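PDB 4FBD: putative uncharacterized protein from Toxoplasma gondii, which is of unknown function but belongs to the DUF3228 family of conserved proteins. Local coordinates for residues 152-157 and 179-184. Residues are numbered along the deposited sequence; the frame is centred on the assembly and turned at random.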
ATOM      1  N   LEU A 152     -13.270 -23.356  -3.981  1.00 38.01           N
ATOM      2  CA  LEU A 152     -13.978 -23.872  -2.819  1.00 38.88           C
ATOM      3  C   LEU A 152     -12.949 -24.161  -1.756  1.00 41.02           C
ATOM      4  O   LEU A 152     -12.024 -24.965  -1.975  1.00 40.32           O
ATOM      5  CB  LEU A 152     -14.733 -25.136  -3.157  1.00 37.22           C
ATOM      6  CG  LEU A 152     -15.778 -25.044  -4.270  1.00 38.76           C
ATOM      7  CD1 LEU A 152     -16.408 -26.452  -4.522  1.00 35.41           C
ATOM      8  CD2 LEU A 152     -16.813 -23.987  -3.932  1.00 32.66           C
ATOM      9  N   ILE A 153     -13.078 -23.502  -0.610  1.00 43.20           N
ATOM     10  CA  ILE A 153     -12.103 -23.709   0.455  1.00 47.73           C
ATOM     11  C   ILE A 153     -12.696 -24.689   1.423  1.00 48.58           C
ATOM     12  O   ILE A 153     -13.821 -24.494   1.877  1.00 49.74           O
ATOM     13  CB  ILE A 153     -11.771 -22.423   1.203  1.00 51.67           C
ATOM     14  CG1 ILE A 153     -11.471 -21.281   0.224  1.00 53.75           C
ATOM     15  CG2 ILE A 153     -10.588 -22.666   2.142  1.00 56.46           C
ATOM     16  CD1 ILE A 153     -10.309 -21.571  -0.685  1.00 59.24           C
ATOM     17  N   LEU A 154     -11.939 -25.736   1.741  1.00 48.40           N
ATOM     18  CA  LEU A 154     -12.390 -26.788   2.642  1.00 49.44           C
ATOM     19  C   LEU A 154     -11.648 -26.811   3.972  1.00 54.01           C
ATOM     20  O   LEU A 154     -10.486 -26.450   4.050  1.00 56.38           O
ATOM     21  CB  LEU A 154     -12.181 -28.149   1.974  1.00 47.33           C
ATOM     22  CG  LEU A 154     -12.857 -28.333   0.611  1.00 46.05           C
ATOM     23  CD1 LEU A 154     -12.554 -29.693   0.040  1.00 44.97           C
ATOM     24  CD2 LEU A 154     -14.360 -28.118   0.687  1.00 48.54           C
ATOM     25  N   TYR A 155     -12.349 -27.223   5.021  1.00 57.35           N
ATOM     26  CA  TYR A 155     -11.768 -27.409   6.356  1.00 61.33           C
ATOM     27  C   TYR A 155     -12.131 -28.792   6.787  1.00 61.04           C
ATOM     28  O   TYR A 155     -13.196 -29.285   6.425  1.00 60.35           O
ATOM     29  CB  TYR A 155     -12.274 -26.371   7.374  1.00 64.80           C
ATOM     30  CG  TYR A 155     -11.363 -25.160   7.526  1.00 69.98           C
ATOM     31  CD1 TYR A 155     -11.064 -24.341   6.442  1.00 69.03           C
ATOM     32  CD2 TYR A 155     -10.814 -24.832   8.766  1.00 80.15           C
ATOM     33  CE1 TYR A 155     -10.234 -23.233   6.583  1.00 74.35           C
ATOM     34  CE2 TYR A 155      -9.987 -23.733   8.922  1.00 83.70           C
ATOM     35  CZ  TYR A 155      -9.697 -22.937   7.823  1.00 81.07           C
ATOM     36  OH  TYR A 155      -8.879 -21.846   7.966  1.00 85.22           O
ATOM     37  N   SER A 156     -11.241 -29.431   7.536  1.00 62.65           N
ATOM     38  CA  SER A 156     -11.510 -30.756   8.047  1.00 63.76           C
ATOM     39  C   SER A 156     -12.689 -30.680   9.004  1.00 63.94           C
ATOM     40  O   SER A 156     -13.066 -29.595   9.447  1.00 64.41           O
ATOM     41  CB  SER A 156     -10.302 -31.319   8.802  1.00 67.20           C
ATOM     42  OG  SER A 156     -10.018 -30.544   9.955  1.00 74.77           O
ATOM     43  N   ARG A 157     -13.270 -31.840   9.284  1.00 63.77           N
ATOM     44  CA  ARG A 157     -14.374 -31.985  10.240  1.00 61.28           C
ATOM     45  C   ARG A 157     -13.887 -31.531  11.627  1.00 62.73           C
ATOM     46  O   ARG A 157     -14.599 -30.874  12.379  1.00 62.45           O
ATOM     47  CB  ARG A 157     -14.762 -33.461  10.307  1.00 58.31           C
ATOM     48  CG  ARG A 157     -15.866 -33.778  11.254  1.00 56.78           C
ATOM     49  CD  ARG A 157     -15.891 -35.266  11.614  1.00 54.43           C
ATOM     50  NE  ARG A 157     -16.080 -36.164  10.478  1.00 57.26           N
ATOM     51  CZ  ARG A 157     -15.162 -36.985   9.961  1.00 58.61           C
ATOM     52  NH1 ARG A 157     -13.947 -37.073  10.470  1.00 58.54           N
ATOM     53  NH2 ARG A 157     -15.481 -37.755   8.928  1.00 58.13           N
ATOM     54  N   PRO A 179     -19.351 -34.978   7.235  1.00 47.44           N
ATOM     55  CA  PRO A 179     -18.373 -35.098   6.154  1.00 44.45           C
ATOM     56  C   PRO A 179     -16.927 -34.819   6.624  1.00 46.44           C
ATOM     57  O   PRO A 179     -16.709 -34.017   7.554  1.00 50.49           O
ATOM     58  CB  PRO A 179     -18.827 -34.029   5.151  1.00 43.64           C
ATOM     59  CG  PRO A 179     -20.296 -33.802   5.432  1.00 45.51           C
ATOM     60  CD  PRO A 179     -20.494 -34.108   6.888  1.00 49.95           C
ATOM     61  N   ALA A 180     -15.952 -35.468   5.990  1.00 45.13           N
ATOM     62  CA  ALA A 180     -14.552 -35.274   6.363  1.00 48.45           C
ATOM     63  C   ALA A 180     -14.111 -33.849   6.029  1.00 48.12           C
ATOM     64  O   ALA A 180     -13.400 -33.217   6.793  1.00 51.00           O
ATOM     65  CB  ALA A 180     -13.664 -36.303   5.679  1.00 48.33           C
ATOM     66  N   TRP A 181     -14.585 -33.345   4.897  1.00 45.98           N
ATOM     67  CA  TRP A 181     -14.261 -32.002   4.449  1.00 45.01           C
ATOM     68  C   TRP A 181     -15.508 -31.224   4.237  1.00 42.96           C
ATOM     69  O   TRP A 181     -16.446 -31.730   3.649  1.00 41.77           O
ATOM     70  CB  TRP A 181     -13.518 -32.064   3.111  1.00 44.32           C
ATOM     71  CG  TRP A 181     -12.214 -32.717   3.257  1.00 51.96           C
ATOM     72  CD1 TRP A 181     -11.918 -34.014   3.006  1.00 55.87           C
ATOM     73  CD2 TRP A 181     -11.019 -32.115   3.758  1.00 56.81           C
ATOM     74  NE1 TRP A 181     -10.599 -34.259   3.289  1.00 63.39           N
ATOM     75  CE2 TRP A 181     -10.025 -33.108   3.759  1.00 63.01           C
ATOM     76  CE3 TRP A 181     -10.695 -30.830   4.200  1.00 59.38           C
ATOM     77  CZ2 TRP A 181      -8.723 -32.864   4.190  1.00 68.83           C
ATOM     78  CZ3 TRP A 181      -9.393 -30.579   4.616  1.00 66.92           C
ATOM     79  CH2 TRP A 181      -8.424 -31.591   4.606  1.00 71.30           C
ATOM     80  N   SER A 182     -15.529 -29.978   4.691  1.00 45.17           N
ATOM     81  CA  SER A 182     -16.689 -29.136   4.451  1.00 46.73           C
ATOM     82  C   SER A 182     -16.288 -27.790   3.900  1.00 46.31           C
ATOM     83  O   SER A 182     -15.295 -27.211   4.307  1.00 48.88           O
ATOM     84  CB  SER A 182     -17.555 -28.958   5.709  1.00 49.93           C
ATOM     85  OG  SER A 182     -18.258 -30.154   5.995  1.00 57.11           O
ATOM     86  N   ILE A 183     -17.103 -27.296   2.988  1.00 45.35           N
ATOM     87  CA  ILE A 183     -16.887 -25.999   2.375  1.00 46.48           C
ATOM     88  C   ILE A 183     -17.186 -24.903   3.416  1.00 51.34           C
ATOM     89  O   ILE A 183     -18.286 -24.853   3.971  1.00 54.68           O
ATOM     90  CB  ILE A 183     -17.827 -25.833   1.170  1.00 45.50           C
ATOM     91  CG1 ILE A 183     -17.490 -26.898   0.107  1.00 41.24           C
ATOM     92  CG2 ILE A 183     -17.780 -24.378   0.632  1.00 44.09           C
ATOM     93  CD1 ILE A 183     -18.534 -27.040  -0.954  1.00 40.70           C
ATOM     94  N   ILE A 184     -16.192 -24.061   3.693  1.00 51.94           N
ATOM     95  CA  ILE A 184     -16.337 -22.956   4.634  1.00 58.62           C
ATOM     96  C   ILE A 184     -16.253 -21.582   3.918  1.00 60.27           C
ATOM     97  O   ILE A 184     -16.668 -20.560   4.458  1.00 65.96           O
ATOM     98  CB  ILE A 184     -15.327 -23.059   5.806  1.00 63.77           C
ATOM     99  CG1 ILE A 184     -13.883 -23.079   5.325  1.00 61.44           C
ATOM    100  CG2 ILE A 184     -15.590 -24.296   6.661  1.00 64.41           C
ATOM    101  CD1 ILE A 184     -13.341 -21.748   4.938  1.00 66.05           C
TER
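Y155 and S182 form the antiparallel hydrogen-bonded pair at the middle of this strand pairing. Y155 N donates to S182 O, and S182 N returns a bond to Y155 O, 3.0 Å with an N-H...O angle of 167°. Two residues along each strand, I184 N bonds I153 O, also at 3.0 Å. L154 with I183 and S156 with W181 are the non-hydrogen-bonded pairs. Here CA-H groups add to the ladder; L154 CA lies 3.4 Å from S182 O. Beyond the last bridge, R157 N makes a weak, bent bond to A180 O.

Apolar contacts line both faces. On the face of L154 and I183, L154 CD2 meets I183 CG1 at 3.4 Å. The L154 CB meets W181 CE3 at 3.8 Å, the two side chains crossing at about a right angle. The W181 indole lies obliquely against the backbone at Y155 and S156, with CZ3 3.6 Å from S156 N. On the Y155 face, I184 CG1 approaches the ring obliquely, 3.3 Å from Y155 CD1. I184 holds CG1 between its backbone N and carbonyl carbon (chi1 58°), which brings CG1 and CD1 to the tyrosine.

The R157 chain bends at chi3 (-60°) and turns its guanidinium back against 179-180, where A180 CA sits over one face; NE hydrogen-bonds A178 O.

S156 is the N-cap of helix 157-166, with OG bonded to Q159 N. Strands 149-156 and 181-189 are adjacent and antiparallel, and the chain between them runs through that helix. Its I160 packs on Y155, S182 and I184. Strand 149-156 is flanked by strands 181-189 and 90-96 within a mixed sheet, and strand 39-40 lies on the far side of 181-189.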